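Local coordinates for protein metallocarboxypeptidase (Trypanosoma cruzi, PDB 3DWC) that probably releases C-terminal amino acids other than proline from peptides, as a metal-dependent carboxypeptidase of the M32 family, at residues 119-124 with 401-406; 358-363 with 391-396; 363-368 with 384-389. One frame throughout, in Å; residues are numbered along the deposited sequence.

Interaction 1: residues 119-124 with 401-406; sequences CREKND and NDKEGC
Helix 99-122 ends in a Schellman motif, and the loop 401-406, between helix 382-394 and helix 421-441, takes up a carbonyl of its last turn. N123 leaves helical geometry with positive phi (69°), and D124 N reaches back to C119 O while N123 N bonds R120 O. The lysine of the loop, K403, then runs along the last turn. Its CG stands anti to the backbone N (chi1 175°) and the chain stays extended to the tip. K403 CB lies 3.5 Å from R120 O, with N123 OD1 a little farther. CG and CD lie equally close to the R120 carbonyl, K403 CD at 3.3 Å from R120 O. CE is shared between the carbonyl oxygens of R120 and E121, and the ammonium ends the path with a hydrogen bond from K403 NZ to E121 O of 2.9 Å, the donor standing above the carbonyl plane. A positive charge at this place would be favoured by the negative end of the helix dipole; the carboxylate of E121 is near but not in contact.

N123 reaches across to the loop. Its side chain, also anti to the backbone N, carries OD1 to two consecutive amides of the loop: K403 N gives a nearly straight bond to N123 OD1 (3.0 Å, 168°), whereas the bond from D402 N is bent and weak. N123 ND2 donates to G400 O, so both ends of the amide group are held. The loop is stiffened in turn by an Asx motif, N401 OD1 accepting from E404 N at 3.2 Å, and by N401 ND2, which donates in its amide plane to the anti lone pair of E404 OE1.

Interaction 2: residues 358-363 with 391-396; sequences YPLHVM and KSYLGL
Two methyl groups set over aromatic rings account for the most directional part of this contact. M363 CE sits almost exactly above the middle of the Y393 ring, 3.7 Å from its centroid and only 7° off the normal, because the methionine, otherwise extended, bends at chi3 (72°) and turns its methyl onto the face. The sulfur lies farther off and oblique, so the Met-aromatic contact is made chiefly through CE. L394 CD1 also makes a CH-pi contact, over one face of H361 but off centre toward the rim, with H361 NE2 3.6 Å from L394 CD1.

These side chains fill the buried interface of an antiparallel helical hairpin at its open end, where the N-terminal turns of helix 358-374 meet the C-terminal end of helix 382-394, just before G395 breaks the helical path with positive phi.

Aliphatic packing supplies the rest. L360 touches both Y393 and L394: L360 CD2 meets Y393 CB at 3.9 Å, L360 CB meets L394 CG at 4.1 Å, and the two leucine side chains lie alongside one another, pointing opposite ways.

No hydrogen bond crosses between the segments; Y393 OH is hydrogen-bonded to E367 OE2.

Interaction 3: residues 363-368 with 384-389; sequences MLRYEI and RVWNEK
Segments 363-368 and 384-389 run roughly antiparallel, their N-to-C directions 144° apart and their axes 10.3 Å from each other at closest approach. They belong to a helical hairpin, helix 358-374 and helix 382-394 joined by a short connection, and the buried interface is apolar with a salt bridge at one side.

W386 makes the broadest contact. With CG anti to the backbone N, its indole swings toward the partner helix, where L364 CD1 lies over one face, 3.8 Å from the centroid of the six-membered ring and 8° off the normal. I368 CD1 comes obliquely to the same ring, with W386 CE3 3.8 Å away, while I368 CG1 packs on V385 CG1. At the rim of the indole R365 turns a guanidinium face to W386 CH2, the two planes 68° apart, so an edge of the tryptophan meets the flat of the arginine. That guanidinium is held by H361 O through NH2 and by D409 through NE.

K389 lays its CB against L364 CB, its extended chain passes I368, and a bend at chi4 brings the ammonium to E367. E367 OE1 pairs with R179 of helix 168-196, and OE2 also accepts from Y393 OH, so this buried carboxylate is probably kept ionised; K389 NZ forms a salt bridge with E367 OE2, 2.7 Å away, meeting it from above the carboxylate plane.

Read from the N terminus, the chain leaves helix 99-122 and residues 401-406 come back to its end, so interaction 1 closes a very long loop. Within that loop lies interaction 2, which brings 391-396 back to 358-363, and within it in turn lies interaction 3, between 363-368 and 384-389; none of them cross. Interactions 2 and 3 are successive levels of one pair of helices, 358-374 and 382-394, sharing M363. Interaction 1 joins this pair through W386, against which G405 and C406 pack, and so ties it to helix 99-122.

Interaction 1: residues 119-124 with 401-406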
loop_
_atom_site.group_PDB
_atom_site.type_symbol
_atom_site.label_atom_id
_atom_site.label_comp_id
_atom_site.label_asym_id
_atom_site.label_seq_id
_atom_site.Cartn_x
_atom_site.Cartn_y
_atom_site.Cartn_z
ATOM N N CYS B 119 -8.588 -17.949 -25.234
ATOM C CA CYS B 119 -9.168 -17.916 -26.589
ATOM C C CYS B 119 -8.541 -16.810 -27.435
ATOM O O CYS B 119 -8.187 -17.017 -28.607
ATOM C CB CYS B 119 -10.674 -17.670 -26.525
ATOM S SG CYS B 119 -11.664 -19.066 -26.002
ATOM N N ARG B 120 -8.431 -15.621 -26.838
ATOM C CA ARG B 120 -7.721 -14.514 -27.469
ATOM C C ARG B 120 -6.343 -14.955 -27.933
ATOM O O ARG B 120 -5.993 -14.772 -29.096
ATOM C CB ARG B 120 -7.572 -13.353 -26.488
ATOM C CG ARG B 120 -6.844 -12.134 -27.040
ATOM C CD ARG B 120 -5.742 -11.683 -26.099
ATOM N NE ARG B 120 -5.845 -10.264 -25.789
ATOM C CZ ARG B 120 -5.192 -9.645 -24.804
ATOM N NH1 ARG B 120 -4.356 -10.302 -24.002
ATOM N NH2 ARG B 120 -5.389 -8.346 -24.615
ATOM N N GLU B 121 -5.570 -15.531 -27.015
ATOM C CA GLU B 121 -4.203 -15.959 -27.315
ATOM C C GLU B 121 -4.151 -17.031 -28.406
ATOM O O GLU B 121 -3.153 -17.149 -29.129
ATOM C CB GLU B 121 -3.511 -16.475 -26.051
ATOM C CG GLU B 121 -1.989 -16.603 -26.201
ATOM C CD GLU B 121 -1.237 -16.494 -24.880
ATOM O OE1 GLU B 121 -1.881 -16.479 -23.806
ATOM O OE2 GLU B 121 0.008 -16.417 -24.923
ATOM N N LYS B 122 -5.234 -17.795 -28.532
ATOM C CA LYS B 122 -5.316 -18.884 -29.511
ATOM C C LYS B 122 -6.095 -18.553 -30.802
ATOM O O LYS B 122 -6.125 -19.367 -31.714
ATOM C CB LYS B 122 -5.917 -20.112 -28.831
ATOM C CG LYS B 122 -4.941 -20.797 -27.869
ATOM C CD LYS B 122 -5.630 -21.881 -27.058
ATOM C CE LYS B 122 -4.631 -22.890 -26.480
ATOM N NZ LYS B 122 -3.840 -23.594 -27.535
ATOM N N ASN B 123 -6.700 -17.360 -30.880
ATOM C CA ASN B 123 -7.509 -16.947 -32.042
ATOM C C ASN B 123 -8.830 -17.732 -32.182
ATOM O O ASN B 123 -9.297 -17.999 -33.293
ATOM C CB ASN B 123 -6.682 -17.032 -33.340
ATOM C CG ASN B 123 -7.245 -16.158 -34.480
ATOM O OD1 ASN B 123 -8.200 -15.391 -34.307
ATOM N ND2 ASN B 123 -6.653 -16.296 -35.656
ATOM N N ASP B 124 -9.447 -18.055 -31.047
ATOM C CA ASP B 124 -10.556 -19.013 -30.993
ATOM C C ASP B 124 -11.859 -18.369 -30.525
ATOM O O ASP B 124 -12.199 -18.392 -29.339
ATOM C CB ASP B 124 -10.194 -20.159 -30.054
ATOM C CG ASP B 124 -11.169 -21.342 -30.155
ATOM O OD1 ASP B 124 -11.777 -21.540 -31.233
ATOM O OD2 ASP B 124 -11.314 -22.072 -29.152
ATOM N N ASN B 401 -9.156 -13.477 -38.156
ATOM C CA ASN B 401 -8.189 -12.973 -37.168
ATOM C C ASN B 401 -8.908 -12.328 -35.993
ATOM O O ASN B 401 -8.829 -11.115 -35.777
ATOM C CB ASN B 401 -7.231 -11.957 -37.800
ATOM C CG ASN B 401 -6.058 -11.619 -36.897
ATOM O OD1 ASN B 401 -6.034 -11.992 -35.730
ATOM N ND2 ASN B 401 -5.075 -10.909 -37.443
ATOM N N ASP B 402 -9.587 -13.155 -35.208
ATOM C CA ASP B 402 -10.375 -12.659 -34.087
ATOM C C ASP B 402 -9.491 -12.191 -32.939
ATOM O O ASP B 402 -9.840 -11.241 -32.226
ATOM C CB ASP B 402 -11.359 -13.735 -33.665
ATOM C CG ASP B 402 -12.268 -14.124 -34.797
ATOM O OD1 ASP B 402 -12.947 -13.219 -35.348
ATOM O OD2 ASP B 402 -12.279 -15.318 -35.164
ATOM N N LYS B 403 -8.331 -12.828 -32.793
ATOM C CA LYS B 403 -7.279 -12.393 -31.852
ATOM C C LYS B 403 -6.995 -10.870 -31.862
ATOM O O LYS B 403 -6.997 -10.188 -30.809
ATOM C CB LYS B 403 -5.995 -13.167 -32.195
ATOM C CG LYS B 403 -4.747 -12.751 -31.396
ATOM C CD LYS B 403 -3.741 -13.908 -31.343
ATOM C CE LYS B 403 -2.603 -13.653 -30.404
ATOM N NZ LYS B 403 -1.746 -14.843 -30.306
ATOM N N GLU B 404 -6.733 -10.352 -33.061
ATOM C CA GLU B 404 -6.504 -8.918 -33.278
ATOM C C GLU B 404 -7.765 -8.234 -33.799
ATOM O O GLU B 404 -7.740 -7.051 -34.126
ATOM C CB GLU B 404 -5.348 -8.716 -34.269
ATOM C CG GLU B 404 -4.089 -9.529 -33.937
ATOM C CD GLU B 404 -2.902 -9.135 -34.802
ATOM O OE1 GLU B 404 -2.882 -9.496 -35.979
ATOM O OE2 GLU B 404 -1.997 -8.429 -34.309
ATOM N N GLY B 405 -8.855 -8.985 -33.885
ATOM C CA GLY B 405 -10.179 -8.475 -34.221
ATOM C C GLY B 405 -11.010 -8.355 -32.960
ATOM O O GLY B 405 -10.592 -7.699 -32.009
ATOM N N CYS B 406 -12.171 -9.014 -32.928
ATOM C CA CYS B 406 -13.143 -8.840 -31.830
ATOM C C CYS B 406 -12.693 -9.308 -30.448
ATOM O O CYS B 406 -13.215 -8.817 -29.448
ATOM C CB CYS B 406 -14.522 -9.445 -32.188
ATOM S SG CYS B 406 -14.589 -11.223 -32.514
#

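Interaction 2: residues 358-363 with 391-396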
loop_
_atom_site.group_PDB
_atom_site.type_symbol
_atom_site.label_atom_id
_atom_site.label_comp_id
_atom_site.label_asym_id
_atom_site.label_seq_id
_atom_site.Cartn_x
_atom_site.Cartn_y
_atom_site.Cartn_z
ATOM N N TYR B 358 -7.714 6.290 -33.786
ATOM C CA TYR B 358 -8.296 5.885 -32.520
ATOM C C TYR B 358 -9.856 5.989 -32.438
ATOM O O TYR B 358 -10.525 4.997 -32.129
ATOM C CB TYR B 358 -7.602 6.636 -31.387
ATOM C CG TYR B 358 -7.790 5.974 -30.060
ATOM C CD1 TYR B 358 -6.767 5.236 -29.478
ATOM C CD2 TYR B 358 -9.011 6.022 -29.417
ATOM C CE1 TYR B 358 -6.949 4.609 -28.274
ATOM C CE2 TYR B 358 -9.189 5.412 -28.215
ATOM C CZ TYR B 358 -8.164 4.709 -27.653
ATOM O OH TYR B 358 -8.372 4.107 -26.456
ATOM N N PRO B 359 -10.437 7.156 -32.728
ATOM C CA PRO B 359 -11.897 7.264 -32.670
ATOM C C PRO B 359 -12.656 6.273 -33.582
ATOM O O PRO B 359 -13.793 5.920 -33.280
ATOM C CB PRO B 359 -12.149 8.681 -33.158
ATOM C CG PRO B 359 -10.945 9.078 -33.878
ATOM C CD PRO B 359 -9.843 8.438 -33.102
ATOM N N LEU B 360 -12.052 5.881 -34.697
ATOM C CA LEU B 360 -12.652 4.887 -35.559
ATOM C C LEU B 360 -12.783 3.514 -34.840
ATOM O O LEU B 360 -13.806 2.844 -34.979
ATOM C CB LEU B 360 -11.879 4.804 -36.865
ATOM C CG LEU B 360 -12.057 6.079 -37.689
ATOM C CD1 LEU B 360 -11.039 6.166 -38.825
ATOM C CD2 LEU B 360 -13.497 6.212 -38.205
ATOM N N HIS B 361 -11.791 3.139 -34.032
ATOM C CA HIS B 361 -11.856 1.924 -33.213
ATOM C C HIS B 361 -12.966 2.041 -32.163
ATOM O O HIS B 361 -13.696 1.103 -31.908
ATOM C CB HIS B 361 -10.505 1.659 -32.504
ATOM C CG HIS B 361 -9.368 1.276 -33.430
ATOM N ND1 HIS B 361 -9.028 -0.038 -33.704
ATOM C CD2 HIS B 361 -8.481 2.038 -34.116
ATOM C CE1 HIS B 361 -8.004 -0.062 -34.538
ATOM N NE2 HIS B 361 -7.638 1.185 -34.786
ATOM N N VAL B 362 -13.116 3.226 -31.574
ATOM C CA VAL B 362 -14.125 3.476 -30.557
ATOM C C VAL B 362 -15.498 3.470 -31.199
ATOM O O VAL B 362 -16.419 2.828 -30.690
ATOM C CB VAL B 362 -13.840 4.830 -29.823
ATOM C CG1 VAL B 362 -15.001 5.247 -28.914
ATOM C CG2 VAL B 362 -12.503 4.733 -29.041
ATOM N N MET B 363 -15.647 4.206 -32.299
ATOM C CA MET B 363 -16.927 4.267 -32.983
ATOM C C MET B 363 -17.461 2.872 -33.302
ATOM O O MET B 363 -18.608 2.543 -33.053
ATOM C CB MET B 363 -16.808 4.999 -34.307
ATOM C CG MET B 363 -18.104 5.035 -35.050
ATOM S SD MET B 363 -18.149 6.385 -36.222
ATOM C CE MET B 363 -17.017 5.824 -37.474
ATOM N N LYS B 391 -12.838 -2.803 -42.228
ATOM C CA LYS B 391 -12.593 -2.499 -43.638
ATOM C C LYS B 391 -13.160 -1.142 -43.990
ATOM O O LYS B 391 -12.546 -0.369 -44.699
ATOM C CB LYS B 391 -13.250 -3.541 -44.562
ATOM C CG LYS B 391 -12.629 -4.937 -44.521
ATOM C CD LYS B 391 -13.600 -6.041 -44.984
ATOM C CE LYS B 391 -13.916 -5.978 -46.479
ATOM N NZ LYS B 391 -14.837 -7.081 -46.963
ATOM N N SER B 392 -14.354 -0.860 -43.492
ATOM C CA SER B 392 -15.055 0.349 -43.888
ATOM C C SER B 392 -14.425 1.618 -43.322
ATOM O O SER B 392 -14.287 2.632 -44.023
ATOM C CB SER B 392 -16.505 0.260 -43.433
ATOM O OG SER B 392 -17.217 1.356 -43.939
ATOM N N TYR B 393 -14.091 1.573 -42.038
ATOM C CA TYR B 393 -13.585 2.737 -41.336
ATOM C C TYR B 393 -12.082 2.907 -41.469
ATOM O O TYR B 393 -11.614 4.014 -41.698
ATOM C CB TYR B 393 -13.975 2.664 -39.856
ATOM C CG TYR B 393 -15.478 2.631 -39.605
ATOM C CD1 TYR B 393 -16.372 3.207 -40.495
ATOM C CD2 TYR B 393 -15.993 2.072 -38.452
ATOM C CE1 TYR B 393 -17.751 3.186 -40.252
ATOM C CE2 TYR B 393 -17.381 2.060 -38.195
ATOM C CZ TYR B 393 -18.245 2.618 -39.108
ATOM O OH TYR B 393 -19.615 2.604 -38.874
ATOM N N LEU B 394 -11.339 1.805 -41.352
ATOM C CA LEU B 394 -9.862 1.829 -41.313
ATOM C C LEU B 394 -9.177 1.174 -42.522
ATOM O O LEU B 394 -7.949 1.159 -42.594
ATOM C CB LEU B 394 -9.381 1.135 -40.043
ATOM C CG LEU B 394 -9.672 1.882 -38.740
ATOM C CD1 LEU B 394 -9.837 0.927 -37.582
ATOM C CD2 LEU B 394 -8.572 2.895 -38.431
ATOM N N GLY B 395 -9.952 0.618 -43.450
ATOM C CA GLY B 395 -9.397 -0.035 -44.639
ATOM C C GLY B 395 -8.645 -1.338 -44.377
ATOM O O GLY B 395 -7.842 -1.765 -45.206
ATOM N N LEU B 396 -8.923 -1.986 -43.248
ATOM C CA LEU B 396 -8.234 -3.218 -42.888
ATOM C C LEU B 396 -9.193 -4.356 -42.592
ATOM O O LEU B 396 -10.253 -4.137 -42.019
ATOM C CB LEU B 396 -7.364 -2.977 -41.663
ATOM C CG LEU B 396 -6.248 -1.944 -41.826
ATOM C CD1 LEU B 396 -5.542 -1.800 -40.498
ATOM C CD2 LEU B 396 -5.264 -2.347 -42.950
#

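Interaction 3: residues 363-368 with 384-389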
loop_
_atom_site.group_PDB
_atom_site.type_symbol
_atom_site.label_atom_id
_atom_site.label_comp_id
_atom_site.label_asym_id
_atom_site.label_seq_id
_atom_site.Cartn_x
_atom_site.Cartn_y
_atom_site.Cartn_z
ATOM N N MET B 363 -15.647 4.206 -32.299
ATOM C CA MET B 363 -16.927 4.267 -32.983
ATOM C C MET B 363 -17.461 2.872 -33.302
ATOM O O MET B 363 -18.608 2.543 -33.053
ATOM C CB MET B 363 -16.808 4.999 -34.307
ATOM C CG MET B 363 -18.104 5.035 -35.050
ATOM S SD MET B 363 -18.149 6.385 -36.222
ATOM C CE MET B 363 -17.017 5.824 -37.474
ATOM N N LEU B 364 -16.622 2.061 -33.887
ATOM C CA LEU B 364 -17.029 0.687 -34.181
ATOM C C LEU B 364 -17.436 -0.156 -32.964
ATOM O O LEU B 364 -18.288 -1.046 -33.085
ATOM C CB LEU B 364 -15.968 -0.006 -35.015
ATOM C CG LEU B 364 -14.928 -0.994 -34.540
ATOM C CD1 LEU B 364 -15.470 -2.320 -34.003
ATOM C CD2 LEU B 364 -14.093 -1.218 -35.763
ATOM N N ARG B 365 -16.838 0.095 -31.805
ATOM C CA ARG B 365 -17.240 -0.649 -30.623
ATOM C C ARG B 365 -18.567 -0.122 -30.131
ATOM O O ARG B 365 -19.408 -0.895 -29.686
ATOM C CB ARG B 365 -16.192 -0.606 -29.547
ATOM C CG ARG B 365 -14.914 -1.305 -29.927
ATOM C CD ARG B 365 -13.737 -0.828 -29.060
ATOM N NE ARG B 365 -12.570 -1.718 -29.154
ATOM C CZ ARG B 365 -11.852 -1.852 -30.266
ATOM N NH1 ARG B 365 -10.825 -2.677 -30.309
ATOM N NH2 ARG B 365 -12.185 -1.183 -31.352
ATOM N N TYR B 366 -18.776 1.187 -30.240
ATOM C CA TYR B 366 -20.052 1.773 -29.859
ATOM C C TYR B 366 -21.207 1.050 -30.633
ATOM O O TYR B 366 -22.155 0.511 -30.040
ATOM C CB TYR B 366 -20.041 3.303 -30.079
ATOM C CG TYR B 366 -21.418 3.887 -30.004
ATOM C CD1 TYR B 366 -22.036 4.403 -31.120
ATOM C CD2 TYR B 366 -22.146 3.845 -28.807
ATOM C CE1 TYR B 366 -23.339 4.924 -31.047
ATOM C CE2 TYR B 366 -23.419 4.359 -28.725
ATOM C CZ TYR B 366 -24.007 4.886 -29.846
ATOM O OH TYR B 366 -25.268 5.356 -29.746
ATOM N N GLU B 367 -21.049 0.982 -31.947
ATOM C CA GLU B 367 -22.075 0.504 -32.838
ATOM C C GLU B 367 -22.454 -0.950 -32.569
ATOM O O GLU B 367 -23.630 -1.287 -32.463
ATOM C CB GLU B 367 -21.625 0.730 -34.290
ATOM C CG GLU B 367 -21.624 2.210 -34.604
ATOM C CD GLU B 367 -20.906 2.617 -35.871
ATOM O OE1 GLU B 367 -20.864 3.853 -36.119
ATOM O OE2 GLU B 367 -20.398 1.750 -36.615
ATOM N N ILE B 368 -21.447 -1.782 -32.387
ATOM C CA ILE B 368 -21.649 -3.162 -32.035
ATOM C C ILE B 368 -22.342 -3.318 -30.677
ATOM O O ILE B 368 -23.353 -4.033 -30.587
ATOM C CB ILE B 368 -20.322 -3.922 -32.069
ATOM C CG1 ILE B 368 -19.817 -3.969 -33.514
ATOM C CG2 ILE B 368 -20.505 -5.341 -31.503
ATOM C CD1 ILE B 368 -18.346 -4.149 -33.645
ATOM N N ARG B 384 -18.047 -11.073 -38.016
ATOM C CA ARG B 384 -18.458 -10.611 -39.332
ATOM C C ARG B 384 -18.577 -9.087 -39.364
ATOM O O ARG B 384 -18.006 -8.423 -40.222
ATOM C CB ARG B 384 -19.791 -11.270 -39.708
ATOM C CG ARG B 384 -20.137 -11.247 -41.194
ATOM C CD ARG B 384 -21.310 -10.320 -41.501
ATOM N NE ARG B 384 -22.452 -10.575 -40.616
ATOM C CZ ARG B 384 -23.506 -9.772 -40.487
ATOM N NH1 ARG B 384 -23.603 -8.655 -41.198
ATOM N NH2 ARG B 384 -24.476 -10.101 -39.641
ATOM N N VAL B 385 -19.301 -8.544 -38.398
ATOM C CA VAL B 385 -19.573 -7.115 -38.318
ATOM C C VAL B 385 -18.322 -6.312 -37.897
ATOM O O VAL B 385 -18.151 -5.187 -38.320
ATOM C CB VAL B 385 -20.722 -6.853 -37.315
ATOM C CG1 VAL B 385 -20.948 -5.362 -37.135
ATOM C CG2 VAL B 385 -22.026 -7.559 -37.777
ATOM N N TRP B 386 -17.467 -6.905 -37.065
ATOM C CA TRP B 386 -16.184 -6.298 -36.679
ATOM C C TRP B 386 -15.327 -6.070 -37.905
ATOM O O TRP B 386 -14.749 -4.991 -38.083
ATOM C CB TRP B 386 -15.424 -7.220 -35.739
ATOM C CG TRP B 386 -14.274 -6.569 -35.091
ATOM C CD1 TRP B 386 -13.048 -6.339 -35.625
ATOM C CD2 TRP B 386 -14.240 -6.070 -33.765
ATOM N NE1 TRP B 386 -12.239 -5.712 -34.704
ATOM C CE2 TRP B 386 -12.954 -5.533 -33.551
ATOM C CE3 TRP B 386 -15.178 -6.011 -32.728
ATOM C CZ2 TRP B 386 -12.580 -4.955 -32.355
ATOM C CZ3 TRP B 386 -14.796 -5.416 -31.510
ATOM C CH2 TRP B 386 -13.512 -4.916 -31.342
ATOM N N ASN B 387 -15.271 -7.105 -38.749
ATOM C CA ASN B 387 -14.549 -7.060 -40.017
ATOM C C ASN B 387 -15.132 -6.040 -41.009
ATOM O O ASN B 387 -14.388 -5.322 -41.690
ATOM C CB ASN B 387 -14.526 -8.448 -40.648
ATOM C CG ASN B 387 -13.862 -8.451 -42.012
ATOM O OD1 ASN B 387 -12.669 -8.188 -42.134
ATOM N ND2 ASN B 387 -14.644 -8.720 -43.047
ATOM N N GLU B 388 -16.459 -6.009 -41.118
ATOM C CA GLU B 388 -17.142 -5.049 -41.993
ATOM C C GLU B 388 -16.764 -3.616 -41.648
ATOM O O GLU B 388 -16.432 -2.802 -42.512
ATOM C CB GLU B 388 -18.660 -5.182 -41.857
ATOM C CG GLU B 388 -19.264 -6.387 -42.566
ATOM C CD GLU B 388 -20.777 -6.482 -42.367
ATOM O OE1 GLU B 388 -21.452 -7.203 -43.153
ATOM O OE2 GLU B 388 -21.293 -5.836 -41.422
ATOM N N LYS B 389 -16.873 -3.313 -40.361
ATOM C CA LYS B 389 -16.599 -1.989 -39.846
ATOM C C LYS B 389 -15.125 -1.645 -39.980
ATOM O O LYS B 389 -14.794 -0.517 -40.322
ATOM C CB LYS B 389 -17.102 -1.878 -38.404
ATOM C CG LYS B 389 -18.650 -1.799 -38.352
ATOM C CD LYS B 389 -19.257 -1.906 -36.960
ATOM C CE LYS B 389 -20.788 -1.772 -36.989
ATOM N NZ LYS B 389 -21.281 -0.518 -37.670
#